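Side-chain contacts in glycoside Hydrolase (Bacteroides uniformis, PDB 5TA0), which probably hydrolyses agarose in the human gut as a family 86 glycoside hydrolase, and is captured here as an engineered variant holding an agarose-derived oligosaccharide: residues A[174-179]-A[227-232]; A[445-450]-A[459-464]; A[496-501]-A[509-514]; A[572-577]-A[589-594]; A[619-624]-A[633-638]. All coordinates share one frame; numbering follows the deposited sequence. Where two conformers were deposited one is given.

Contact 1 of 5, residues A[174-179]-A[227-232]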
# COMPACT_ATOMS: atom_id res chain seq x y z
N GLU A 174 -5.00 -19.09 -20.28
CA GLU A 174 -6.28 -19.70 -20.59
C GLU A 174 -6.90 -20.27 -19.33
O GLU A 174 -8.10 -20.10 -19.09
CB GLU A 174 -6.16 -20.77 -21.67
CG GLU A 174 -7.50 -21.40 -21.97
CD GLU A 174 -7.47 -22.47 -23.04
OE1 GLU A 174 -8.20 -23.46 -22.85
OE2 GLU A 174 -6.79 -22.30 -24.07
N PHE A 175 -6.10 -20.96 -18.51
CA PHE A 175 -6.61 -21.43 -17.23
C PHE A 175 -7.23 -20.26 -16.45
O PHE A 175 -8.33 -20.35 -15.90
CB PHE A 175 -5.50 -22.12 -16.40
CG PHE A 175 -5.86 -22.24 -14.95
CD1 PHE A 175 -6.77 -23.21 -14.50
CD2 PHE A 175 -5.38 -21.33 -14.02
CE1 PHE A 175 -7.18 -23.23 -13.18
CE2 PHE A 175 -5.79 -21.36 -12.71
CZ PHE A 175 -6.67 -22.31 -12.29
N TYR A 176 -6.47 -19.17 -16.32
CA TYR A 176 -6.93 -18.05 -15.49
C TYR A 176 -8.21 -17.42 -16.05
O TYR A 176 -9.17 -17.16 -15.32
CB TYR A 176 -5.81 -17.02 -15.39
CG TYR A 176 -5.87 -15.99 -14.27
CD1 TYR A 176 -6.77 -16.06 -13.19
CD2 TYR A 176 -4.96 -14.94 -14.27
CE1 TYR A 176 -6.72 -15.14 -12.15
CE2 TYR A 176 -4.91 -14.02 -13.23
CZ TYR A 176 -5.80 -14.11 -12.18
OH TYR A 176 -5.80 -13.24 -11.12
N GLY A 177 -8.23 -17.18 -17.36
CA GLY A 177 -9.43 -16.60 -17.99
C GLY A 177 -10.64 -17.52 -17.86
O GLY A 177 -11.73 -17.05 -17.54
N ARG A 178 -10.46 -18.81 -18.08
CA ARG A 178 -11.59 -19.76 -17.96
C ARG A 178 -12.05 -19.85 -16.52
O ARG A 178 -13.24 -19.89 -16.24
CB ARG A 178 -11.24 -21.13 -18.49
CG ARG A 178 -11.11 -21.23 -20.00
CD ARG A 178 -10.84 -22.67 -20.37
NE ARG A 178 -10.82 -22.85 -21.81
CZ ARG A 178 -11.89 -22.88 -22.59
NH1 ARG A 178 -13.09 -22.82 -22.07
NH2 ARG A 178 -11.73 -22.98 -23.91
N TYR A 179 -11.11 -19.87 -15.57
CA TYR A 179 -11.49 -19.93 -14.17
C TYR A 179 -12.43 -18.78 -13.81
O TYR A 179 -13.48 -18.98 -13.17
CB TYR A 179 -10.22 -19.85 -13.28
CG TYR A 179 -10.53 -19.87 -11.80
CD1 TYR A 179 -10.77 -18.69 -11.11
CD2 TYR A 179 -10.63 -21.07 -11.13
CE1 TYR A 179 -11.12 -18.70 -9.77
CE2 TYR A 179 -10.93 -21.11 -9.77
CZ TYR A 179 -11.19 -19.93 -9.10
OH TYR A 179 -11.52 -19.93 -7.77
N SER A 227 2.06 -9.83 -20.16
CA SER A 227 1.26 -9.41 -21.32
C SER A 227 0.41 -10.56 -21.84
O SER A 227 -0.76 -10.39 -22.16
CB SER A 227 2.16 -8.90 -22.43
OG SER A 227 2.83 -7.70 -22.04
N THR A 228 1.00 -11.75 -21.89
CA THR A 228 0.27 -12.92 -22.38
C THR A 228 -0.88 -13.29 -21.44
O THR A 228 -1.99 -13.59 -21.90
CB THR A 228 1.25 -14.06 -22.60
OG1 THR A 228 2.17 -13.65 -23.64
CG2 THR A 228 0.53 -15.36 -23.03
N ILE A 229 -0.65 -13.25 -20.13
CA ILE A 229 -1.73 -13.52 -19.19
C ILE A 229 -2.86 -12.50 -19.33
O ILE A 229 -4.04 -12.88 -19.38
CB ILE A 229 -1.25 -13.60 -17.72
CG1 ILE A 229 -0.20 -14.70 -17.53
CG2 ILE A 229 -2.42 -13.82 -16.78
CD1 ILE A 229 -0.59 -16.10 -17.94
N ALA A 230 -2.52 -11.22 -19.42
CA ALA A 230 -3.54 -10.19 -19.55
C ALA A 230 -4.40 -10.45 -20.79
O ALA A 230 -5.64 -10.35 -20.73
CB ALA A 230 -2.90 -8.82 -19.59
N ALA A 231 -3.75 -10.77 -21.90
CA ALA A 231 -4.49 -11.00 -23.16
C ALA A 231 -5.43 -12.19 -23.04
O ALA A 231 -6.57 -12.15 -23.52
CB ALA A 231 -3.54 -11.16 -24.31
N GLN A 232 -4.98 -13.26 -22.39
CA GLN A 232 -5.83 -14.45 -22.22
C GLN A 232 -6.98 -14.19 -21.25
O GLN A 232 -8.11 -14.61 -21.50
CB GLN A 232 -5.01 -15.64 -21.74
CG GLN A 232 -4.05 -16.19 -22.78
CD GLN A 232 -4.74 -16.96 -23.89
OE1 GLN A 232 -4.74 -18.19 -23.88
NE2 GLN A 232 -5.34 -16.25 -24.83
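Tyr176 presents the rim of its ring to Ile229: CD2 of the tyrosine lies 3.7 Å from CG2 of the isoleucine, and that methyl sits close to the plane of the ring. The two side chains cross at about a right angle, so Ile229 abuts one side of the ring without lying over its face. Tyr176 gets there with CG anti to the backbone N (chi1 -162°), and its hydroxyl goes on to a hydrogen bond with the carbonyl of Glu199. Ile229 also packs on Phe145 and Val200.

One turn further along, Gln232 meets the backbone of Glu174, with Gln232 CB 3.7 Å from Glu174 N. Glu174 itself runs out extended, away from Gln232, to Arg178 one turn on in its own helix. Arg178 NE donates a 2.9 Å bond to Glu174 OE1, nearly straight and within the guanidinium plane, although it meets the carboxylate from above its own plane. Arg101 forms a salt bridge with the same oxygen, so two positive groups probably help keep Glu174 ionised.

Between these pairs Gly177 turns its CA to the carbonyl of Gln232, CA to O 4.2 Å; a CB there would collide with that oxygen. The missing side chain is consistent with an axis approach of 8.5 Å, at a crossing angle of -32°. Helices 170-183 and 219-236 flank strand 197-199 in sequence, and this is the side-by-side helix packing of the outer layer of an alpha/beta barrel.

Contact 2 of 5, residues A[445-450]-A[459-464]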
# COMPACT_ATOMS: atom_id res chain seq x y z
N VAL A 445 -15.38 15.71 12.73
CA VAL A 445 -14.09 15.93 12.08
C VAL A 445 -13.08 14.98 12.69
O VAL A 445 -12.96 14.91 13.91
CB VAL A 445 -13.59 17.38 12.25
CG1 VAL A 445 -12.30 17.61 11.45
CG2 VAL A 445 -14.66 18.35 11.81
N TYR A 446 -12.34 14.27 11.84
CA TYR A 446 -11.34 13.27 12.24
C TYR A 446 -9.99 13.83 11.86
O TYR A 446 -9.73 14.09 10.69
CB TYR A 446 -11.60 11.92 11.54
CG TYR A 446 -12.97 11.43 11.83
CD1 TYR A 446 -13.25 10.79 13.04
CD2 TYR A 446 -14.02 11.65 10.94
CE1 TYR A 446 -14.52 10.38 13.34
CE2 TYR A 446 -15.31 11.23 11.23
CZ TYR A 446 -15.54 10.59 12.43
OH TYR A 446 -16.81 10.19 12.77
N PHE A 447 -9.15 14.05 12.87
CA PHE A 447 -7.82 14.62 12.72
C PHE A 447 -6.82 13.52 13.08
O PHE A 447 -6.78 13.06 14.24
CB PHE A 447 -7.71 15.82 13.66
CG PHE A 447 -6.47 16.66 13.53
CD1 PHE A 447 -5.64 16.66 12.42
CD2 PHE A 447 -6.18 17.57 14.56
CE1 PHE A 447 -4.53 17.49 12.35
CE2 PHE A 447 -5.11 18.42 14.47
CZ PHE A 447 -4.30 18.39 13.38
N ILE A 448 -6.07 13.04 12.08
CA ILE A 448 -5.18 11.88 12.27
C ILE A 448 -3.75 12.35 12.24
O ILE A 448 -3.36 13.08 11.34
CB ILE A 448 -5.39 10.80 11.19
CG1 ILE A 448 -6.87 10.42 11.03
CG2 ILE A 448 -4.56 9.57 11.50
CD1 ILE A 448 -7.54 11.00 9.80
N ILE A 449 -2.96 11.93 13.23
CA ILE A 449 -1.57 12.35 13.34
C ILE A 449 -0.73 11.11 13.63
O ILE A 449 -1.10 10.32 14.49
CB ILE A 449 -1.35 13.43 14.43
CG1 ILE A 449 -2.43 14.53 14.32
CG2 ILE A 449 0.06 13.99 14.36
CD1 ILE A 449 -2.38 15.57 15.43
N ASN A 450 0.36 10.97 12.89
CA ASN A 450 1.24 9.80 12.99
C ASN A 450 2.69 10.23 13.16
O ASN A 450 3.16 11.15 12.52
CB ASN A 450 1.07 8.95 11.72
CG ASN A 450 2.01 7.76 11.67
OD1 ASN A 450 3.05 7.78 11.02
ND2 ASN A 450 1.66 6.72 12.39
N LEU A 459 3.05 17.95 20.73
CA LEU A 459 2.34 18.65 19.68
C LEU A 459 1.55 19.82 20.24
O LEU A 459 0.93 19.69 21.31
CB LEU A 459 1.34 17.73 18.98
CG LEU A 459 1.85 16.38 18.48
CD1 LEU A 459 0.71 15.57 17.90
CD2 LEU A 459 2.98 16.54 17.49
N ASN A 460 1.58 20.94 19.53
CA ASN A 460 0.70 22.07 19.80
C ASN A 460 -0.32 22.12 18.67
O ASN A 460 0.05 22.29 17.51
CB ASN A 460 1.50 23.38 19.87
CG ASN A 460 2.46 23.43 21.06
OD1 ASN A 460 2.17 22.88 22.14
ND2 ASN A 460 3.59 24.08 20.87
N LEU A 461 -1.60 21.94 19.03
CA LEU A 461 -2.70 21.81 18.07
C LEU A 461 -3.46 23.11 17.87
O LEU A 461 -3.85 23.75 18.86
CB LEU A 461 -3.71 20.75 18.53
CG LEU A 461 -3.21 19.30 18.67
CD1 LEU A 461 -2.34 19.08 19.89
CD2 LEU A 461 -4.39 18.35 18.72
N SER A 462 -3.68 23.49 16.61
CA SER A 462 -4.54 24.63 16.26
C SER A 462 -5.64 24.17 15.31
O SER A 462 -5.36 23.48 14.34
CB SER A 462 -3.73 25.74 15.60
OG SER A 462 -2.76 26.25 16.50
N VAL A 463 -6.89 24.52 15.60
CA VAL A 463 -8.02 24.19 14.75
C VAL A 463 -8.59 25.50 14.25
O VAL A 463 -9.06 26.32 15.05
CB VAL A 463 -9.10 23.37 15.48
CG1 VAL A 463 -10.23 23.00 14.52
CG2 VAL A 463 -8.48 22.11 16.09
N ASN A 464 -8.51 25.72 12.94
CA ASN A 464 -8.89 26.99 12.31
C ASN A 464 -10.04 26.77 11.37
O ASN A 464 -10.25 25.66 10.86
CB ASN A 464 -7.72 27.57 11.50
CG ASN A 464 -6.44 27.69 12.30
OD1 ASN A 464 -5.38 27.21 11.88
ND2 ASN A 464 -6.53 28.33 13.45
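Ile449 and Leu459 reach toward each other tip to tip across a buried interior, and the isoleucine is the side chain to follow. Its CB already points at strand 459-464. From there CG2 leaves anti to the backbone N and ends 3.9 Å from CD1 of Leu459. The other branch, CG1, goes off beside the backbone N and carries CD1 outward in a fully staggered chain (chi2 174°). That terminal CD1 does two jobs. It touches the same leucine methyl, Leu459 CD1, at 4.0 Å, so the leucine tip is gripped by both ends of the isoleucine fork. It also rests 3.9 Å above one face of the Phe447 ring, offset toward the rim, which ties the two inward-facing residues of strand 445-450 together.

Phe447 carries the contact on to the next inward residue opposite, its CE2 lying 4.3 Å from CD2 of Leu461, a looser touch than the first. Val27, from strand 25-30, packs against both Phe447 and Ile449, while Leu461 also leans on Ile511.

The two strands do not pair. Phe447 and Ile449 hydrogen-bond through their backbones to Ile511 and Cys509 of the adjacent strand, and Ile449 CA is about 9.8 Å from Leu459 CA. Inward residues alternate along each strand and interlock purely through hydrocarbon, as in the core between the two layers of a beta-sandwich.

Contact 3 of 5, residues A[496-501]-A[509-514]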
# COMPACT_ATOMS: atom_id res chain seq x y z
N LYS A 496 -11.97 17.91 27.36
CA LYS A 496 -12.68 19.19 27.37
C LYS A 496 -12.04 20.16 26.38
O LYS A 496 -12.71 20.97 25.76
CB LYS A 496 -12.70 19.79 28.78
N SER A 497 -10.73 20.05 26.24
CA SER A 497 -9.98 20.81 25.26
C SER A 497 -8.77 19.98 24.87
O SER A 497 -8.40 19.05 25.59
CB SER A 497 -9.53 22.15 25.86
OG SER A 497 -8.64 21.94 26.94
N LEU A 498 -8.13 20.33 23.75
CA LEU A 498 -6.90 19.64 23.35
C LEU A 498 -5.94 20.56 22.62
O LEU A 498 -5.69 20.41 21.43
CB LEU A 498 -7.24 18.39 22.53
CG LEU A 498 -6.10 17.38 22.46
CD1 LEU A 498 -5.96 16.63 23.78
CD2 LEU A 498 -6.30 16.39 21.31
N ASP A 499 -5.37 21.50 23.36
CA ASP A 499 -4.40 22.43 22.80
C ASP A 499 -3.00 21.83 22.68
O ASP A 499 -2.20 22.30 21.87
CB ASP A 499 -4.33 23.70 23.66
CG ASP A 499 -5.61 24.51 23.61
OD1 ASP A 499 -6.33 24.49 22.58
OD2 ASP A 499 -5.90 25.18 24.62
N HIS A 500 -2.72 20.81 23.50
CA HIS A 500 -1.42 20.15 23.53
C HIS A 500 -1.66 18.66 23.67
O HIS A 500 -2.62 18.23 24.32
CB HIS A 500 -0.58 20.62 24.73
CG HIS A 500 -0.46 22.11 24.84
ND1 HIS A 500 0.38 22.85 24.04
CD2 HIS A 500 -1.12 23.00 25.62
CE1 HIS A 500 0.26 24.13 24.34
NE2 HIS A 500 -0.65 24.25 25.30
N PHE A 501 -0.78 17.87 23.04
CA PHE A 501 -0.87 16.42 23.09
C PHE A 501 0.52 15.84 22.81
O PHE A 501 1.20 16.29 21.91
CB PHE A 501 -1.87 15.93 22.05
CG PHE A 501 -2.04 14.44 22.04
CD1 PHE A 501 -1.39 13.65 21.09
CD2 PHE A 501 -2.84 13.82 22.98
CE1 PHE A 501 -1.56 12.28 21.08
CE2 PHE A 501 -3.01 12.44 22.97
CZ PHE A 501 -2.35 11.68 22.02
N CYS A 509 -2.52 9.03 16.66
CA CYS A 509 -3.76 9.42 17.28
C CYS A 509 -4.81 9.78 16.22
O CYS A 509 -4.47 10.27 15.14
CB CYS A 509 -3.61 10.57 18.27
SG CYS A 509 -2.94 12.12 17.60
N VAL A 510 -6.06 9.49 16.56
CA VAL A 510 -7.22 9.95 15.79
C VAL A 510 -8.05 10.78 16.77
O VAL A 510 -8.55 10.24 17.78
CB VAL A 510 -8.05 8.79 15.20
CG1 VAL A 510 -9.36 9.30 14.58
CG2 VAL A 510 -7.24 8.02 14.17
N ILE A 511 -8.15 12.07 16.48
CA ILE A 511 -8.89 13.02 17.33
C ILE A 511 -10.20 13.30 16.64
O ILE A 511 -10.23 13.71 15.48
CB ILE A 511 -8.07 14.30 17.53
CG1 ILE A 511 -6.69 13.99 18.14
CG2 ILE A 511 -8.83 15.29 18.42
CD1 ILE A 511 -5.64 15.03 17.89
N CYS A 512 -11.30 13.04 17.35
CA CYS A 512 -12.63 13.15 16.80
C CYS A 512 -13.31 14.38 17.41
O CYS A 512 -13.62 14.38 18.60
CB CYS A 512 -13.44 11.88 17.06
SG CYS A 512 -12.58 10.34 16.66
N TYR A 513 -13.51 15.42 16.61
CA TYR A 513 -14.23 16.63 17.06
C TYR A 513 -15.68 16.48 16.67
O TYR A 513 -15.96 16.15 15.52
CB TYR A 513 -13.66 17.88 16.43
CG TYR A 513 -12.20 18.14 16.71
CD1 TYR A 513 -11.79 18.97 17.75
CD2 TYR A 513 -11.20 17.56 15.94
CE1 TYR A 513 -10.45 19.22 18.01
CE2 TYR A 513 -9.86 17.80 16.19
CZ TYR A 513 -9.48 18.62 17.22
OH TYR A 513 -8.15 18.84 17.45
N ASN A 514 -16.61 16.71 17.60
CA ASN A 514 -18.02 16.73 17.30
C ASN A 514 -18.55 18.15 17.51
O ASN A 514 -18.34 18.74 18.56
CB ASN A 514 -18.77 15.74 18.17
CG ASN A 514 -20.25 15.71 17.86
OD1 ASN A 514 -21.06 16.15 18.67
ND2 ASN A 514 -20.62 15.22 16.69
O HOH W 1 -7.65 20.58 19.47
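In the interior of the beta-sandwich domain, Leu498 and Phe501, at the entry to the outermost strand 500-503, press on Ile511 and Cys509 of strand 509-514 in the facing layer. Leu498 meets Ile511 tip to tip: its CD2 is 3.7 Å from Ile511 CD1 and also touches CG1 and CG2, so one methyl sits among three isoleucine carbons.

Phe501 meets a thiol. Cys509 SG lies 3.7 Å from Phe501 CE1 and approaches the ring obliquely, 46° off its normal. The sulfur is placed there by a chi1 of 59°, which tucks SG between the backbone N and the carbonyl carbon. His477 packs edge-to-face with the same ring. An alanine in place of Phe501 would probably leave the Cys509 sulfur and the His477 ring without their aromatic partner and open a gap beneath the edge strand.

At the other end a water spans the layers, donating to Leu498 O at 2.8 Å and bonding to Tyr513 OH at 2.7 Å, in the plane of the tyrosine ring. The chemistry is thus mostly dispersive, with a polarisable sulfur against a ring, and the bridging water gives the loop carbonyl of Leu498 a hydrogen bond and ties it to Tyr513 of the facing layer.

Contact 4 of 5, residues A[572-577]-A[589-594]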
# COMPACT_ATOMS: atom_id res chain seq x y z
N LEU A 572 27.82 10.29 2.02
CA LEU A 572 27.72 11.22 0.92
C LEU A 572 26.62 12.24 1.21
O LEU A 572 25.60 11.92 1.84
CB LEU A 572 27.44 10.50 -0.38
CG LEU A 572 28.53 9.51 -0.84
CD1 LEU A 572 28.14 8.78 -2.12
CD2 LEU A 572 29.87 10.23 -1.04
N SER A 573 26.82 13.46 0.71
CA SER A 573 25.97 14.59 1.06
C SER A 573 24.52 14.40 0.59
O SER A 573 24.29 13.95 -0.54
CB SER A 573 26.54 15.87 0.45
OG SER A 573 25.68 16.98 0.68
N LEU A 574 23.58 14.75 1.46
CA LEU A 574 22.16 14.87 1.08
C LEU A 574 21.73 16.36 1.07
O LEU A 574 20.54 16.68 1.17
CB LEU A 574 21.29 14.04 2.04
CG LEU A 574 21.64 12.55 2.09
CD1 LEU A 574 20.69 11.86 3.07
CD2 LEU A 574 21.61 11.86 0.73
N LEU A 575 22.71 17.25 0.92
CA LEU A 575 22.51 18.70 0.97
C LEU A 575 23.17 19.34 -0.25
O LEU A 575 24.13 20.12 -0.12
CB LEU A 575 23.08 19.27 2.27
CG LEU A 575 22.37 18.82 3.54
CD1 LEU A 575 23.21 19.22 4.76
CD2 LEU A 575 20.97 19.40 3.65
N PRO A 576 22.66 19.03 -1.46
CA PRO A 576 23.17 19.71 -2.63
C PRO A 576 22.81 21.19 -2.61
O PRO A 576 21.89 21.61 -1.90
CB PRO A 576 22.43 19.02 -3.78
CG PRO A 576 21.16 18.53 -3.17
CD PRO A 576 21.52 18.14 -1.78
N GLU A 577 23.55 21.96 -3.40
CA GLU A 577 23.14 23.31 -3.74
C GLU A 577 21.97 23.20 -4.70
O GLU A 577 22.08 22.51 -5.72
CB GLU A 577 24.28 24.08 -4.42
CG GLU A 577 25.46 24.36 -3.51
CD GLU A 577 26.60 25.11 -4.20
OE1 GLU A 577 26.50 25.46 -5.41
OE2 GLU A 577 27.63 25.35 -3.53
N ASP A 589 17.60 20.26 6.84
CA ASP A 589 18.37 19.19 7.48
C ASP A 589 17.51 17.96 7.81
O ASP A 589 18.02 16.83 7.78
CB ASP A 589 19.04 19.68 8.78
CG ASP A 589 20.33 20.44 8.52
OD1 ASP A 589 21.18 19.94 7.75
OD2 ASP A 589 20.50 21.53 9.11
N ASN A 590 16.24 18.19 8.15
CA ASN A 590 15.33 17.09 8.49
C ASN A 590 14.45 16.71 7.29
O ASN A 590 13.96 17.58 6.58
CB ASN A 590 14.45 17.43 9.69
CG ASN A 590 13.78 16.21 10.32
OD1 ASN A 590 14.17 15.06 10.08
ND2 ASN A 590 12.77 16.44 11.15
N PHE A 591 14.30 15.41 7.09
CA PHE A 591 13.42 14.85 6.06
C PHE A 591 12.49 13.83 6.70
O PHE A 591 12.61 13.50 7.88
CB PHE A 591 14.22 14.27 4.88
CG PHE A 591 15.30 13.31 5.30
CD1 PHE A 591 16.62 13.73 5.39
CD2 PHE A 591 15.01 11.98 5.61
CE1 PHE A 591 17.62 12.86 5.79
CE2 PHE A 591 16.00 11.11 6.01
CZ PHE A 591 17.32 11.54 6.10
N ARG A 592 11.53 13.35 5.92
CA ARG A 592 10.52 12.45 6.42
C ARG A 592 11.11 11.09 6.82
O ARG A 592 11.63 10.35 5.98
CB ARG A 592 9.47 12.29 5.32
CG ARG A 592 8.26 11.52 5.73
CD ARG A 592 7.49 11.06 4.54
NE ARG A 592 6.89 12.10 3.70
CZ ARG A 592 5.59 12.21 3.42
NH1 ARG A 592 4.69 11.41 3.97
NH2 ARG A 592 5.16 13.14 2.57
N GLY A 593 11.04 10.77 8.11
CA GLY A 593 11.50 9.50 8.63
C GLY A 593 12.98 9.40 8.93
O GLY A 593 13.68 10.41 9.10
N ASP A 594 13.45 8.16 9.00
CA ASP A 594 14.71 7.84 9.65
C ASP A 594 15.92 7.98 8.73
O ASP A 594 15.80 8.01 7.51
CB ASP A 594 14.65 6.46 10.32
CG ASP A 594 14.81 5.32 9.35
OD1 ASP A 594 13.82 4.97 8.66
OD2 ASP A 594 15.91 4.74 9.26
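Asp589 and Leu575 give up the most surface here, and theirs is an unlike pairing: a carboxylate oxygen against leucine methyls. Asp589 OD1 sits 3.7 Å from Leu575 CD1 and 4.1 Å from CD2, so one oxygen rests against both branches of the fork. The side chains cross at about a right angle. Although CB of Asp589 points away from the other loop, the carboxylate swings back toward it. Both residues are exposed, so the carboxylate probably stays hydrated while OD1 touches the leucine methyls.

Leu574 supplies the better shielded half. Its CD1 comes to 4.2 Å from CE1 of Phe591, an oblique approach to the ring. Phe602 of strand 602-609 packs edge-to-face with Phe591 and also touches Leu574, so the leucine and the two rings form one apolar patch.

The two leucines follow directly on Ser573, whose OG accepts a 3.0 Å hydrogen bond from Leu575 N. This is an ST turn, which probably helps hold the bend that carries the two leucines. The contact joins two irregular connections, one leading into strand 577-580 and the other into strand 602-609: loop-to-loop packing at the surface of the C-terminal beta domain.

Contact 5 of 5, residues A[619-624]-A[633-638]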
# COMPACT_ATOMS: atom_id res chain seq x y z
N ASN A 619 9.91 25.35 -15.38
CA ASN A 619 10.83 25.50 -14.26
C ASN A 619 12.10 24.71 -14.47
O ASN A 619 12.04 23.54 -14.90
CB ASN A 619 10.17 25.02 -12.97
CG ASN A 619 8.91 25.78 -12.67
OD1 ASN A 619 8.98 26.88 -12.12
ND2 ASN A 619 7.77 25.25 -13.05
N THR A 620 13.23 25.30 -14.10
CA THR A 620 14.53 24.65 -14.21
C THR A 620 15.05 24.44 -12.78
O THR A 620 15.19 25.42 -12.04
CB THR A 620 15.48 25.54 -15.05
OG1 THR A 620 14.90 25.76 -16.35
CG2 THR A 620 16.85 24.89 -15.20
N ILE A 621 15.32 23.18 -12.40
CA ILE A 621 15.74 22.80 -11.07
C ILE A 621 17.16 22.24 -11.19
O ILE A 621 17.35 21.23 -11.87
CB ILE A 621 14.77 21.77 -10.46
CG1 ILE A 621 13.40 22.44 -10.23
CG2 ILE A 621 15.35 21.18 -9.18
CD1 ILE A 621 12.22 21.49 -10.01
N SER A 622 18.13 22.92 -10.57
CA SER A 622 19.54 22.58 -10.69
C SER A 622 20.06 22.08 -9.34
O SER A 622 19.83 22.71 -8.32
CB SER A 622 20.31 23.82 -11.15
OG SER A 622 21.68 23.77 -10.86
N LEU A 623 20.79 20.96 -9.37
CA LEU A 623 21.41 20.39 -8.18
C LEU A 623 22.91 20.26 -8.37
O LEU A 623 23.36 19.85 -9.42
CB LEU A 623 20.85 19.00 -7.90
CG LEU A 623 19.37 18.92 -7.56
CD1 LEU A 623 18.94 17.46 -7.55
CD2 LEU A 623 19.09 19.54 -6.22
N LYS A 624 23.67 20.62 -7.34
CA LYS A 624 25.12 20.44 -7.39
C LYS A 624 25.60 19.90 -6.07
O LYS A 624 25.43 20.53 -5.04
CB LYS A 624 25.84 21.76 -7.70
CG LYS A 624 27.34 21.58 -7.89
CD LYS A 624 28.05 22.92 -8.05
CE LYS A 624 27.73 23.56 -9.36
NZ LYS A 624 28.66 24.70 -9.60
N SER A 633 17.45 10.00 -8.33
CA SER A 633 16.50 9.08 -8.96
C SER A 633 15.38 9.85 -9.66
O SER A 633 15.09 9.59 -10.82
CB SER A 633 15.94 8.09 -7.94
OG SER A 633 15.43 8.75 -6.82
N THR A 634 14.76 10.80 -8.95
CA THR A 634 13.65 11.59 -9.48
C THR A 634 13.67 12.99 -8.91
O THR A 634 14.11 13.20 -7.78
CB THR A 634 12.27 10.95 -9.16
OG1 THR A 634 12.10 10.85 -7.75
CG2 THR A 634 12.11 9.59 -9.80
N VAL A 635 13.15 13.92 -9.70
CA VAL A 635 12.78 15.24 -9.24
C VAL A 635 11.35 15.48 -9.68
O VAL A 635 11.05 15.45 -10.87
CB VAL A 635 13.72 16.34 -9.78
CG1 VAL A 635 13.26 17.70 -9.29
CG2 VAL A 635 15.15 16.05 -9.35
N THR A 636 10.46 15.64 -8.69
CA THR A 636 9.04 15.93 -8.94
C THR A 636 8.63 17.09 -8.05
O THR A 636 9.39 17.54 -7.21
CB THR A 636 8.16 14.69 -8.73
OG1 THR A 636 8.19 14.28 -7.35
CG2 THR A 636 8.62 13.54 -9.61
N MET A 637 7.42 17.59 -8.23
CA MET A 637 6.98 18.78 -7.47
C MET A 637 5.49 18.71 -7.20
O MET A 637 4.70 18.45 -8.08
CB MET A 637 7.34 20.05 -8.24
CG MET A 637 7.00 21.34 -7.50
SD MET A 637 7.85 22.78 -8.18
CE MET A 637 7.02 22.88 -9.77
N GLN A 638 5.12 18.98 -5.96
CA GLN A 638 3.71 19.21 -5.59
C GLN A 638 3.43 20.70 -5.50
O GLN A 638 4.19 21.46 -4.89
CB GLN A 638 3.39 18.59 -4.23
CG GLN A 638 3.37 17.07 -4.24
CD GLN A 638 3.56 16.54 -2.85
OE1 GLN A 638 4.68 16.56 -2.34
NE2 GLN A 638 2.48 16.09 -2.22
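Apolar contacts come first, and Val635 is at their centre. Its CG1 lies 4.0 Å from Ile621 CD1 and 4.1 Å from Ile621 CG2, so the valine methyl fits between the two ends of the isoleucine. These side chains slide past each other in opposite directions, meeting flank to flank. Val635 reaches both neighbours because its methyls diverge: CG1 stands anti to the backbone N (chi1 178°), while CG2 turns beside that N and approaches Leu623 CD1 at 4.4 Å, a looser touch. Phe547, Ile562 and Leu564 from adjoining strands pack round these residues and continue the hydrocarbon layer.

The second kind is a methyl against an amide. Met637 bends at its last torsion (chi3 68°), which turns CE across Asn619 so that CE and ND2 are 4.1 Å apart, the side chains crossing at about a right angle. The amide is buried yet well occupied: OD1 accepts from Lys616 N and Asn581 ND2, and ND2 donates to the carbonyl of Ile549. These three bonds hold the amide's orientation, and the methionine methyl simply covers it.

Backbone bonding lies within each layer rather than between them. Ile621 pairs with Phe547 and Ser622 with Leu579, in the sheet that contains strand 619-624, whereas strand 633-638 belongs to another sheet. The strand axes pass 9.8 Å apart with their directions at 136°, leaving room for one interleaved layer of side chains. This is the face-to-face packing of two sheets in the C-terminal beta-sandwich.

Overall arrangement
Contact 1 stands alone in the catalytic barrel, its centre 41 to 51 Å from the other four. It does not touch the bound sugar: the Tyr176 side chain is about 12 Å from a bound 3,6-anhydro-alpha-L-galactopyranose. Contacts 2 and 3, with centres 7 Å apart, are two parts of one sandwich core, linked by a probable backbone hydrogen bond between Leu459 N and Phe501 O at 2.7 Å. Contacts 4 and 5 share the C-terminal domain, centres 15 Å apart, joined where Glu577 N meets Lys624 O at 2.9 Å. Between the two beta domains, contacts 2 and 4 come within about 8 Å at their nearest atoms without touching.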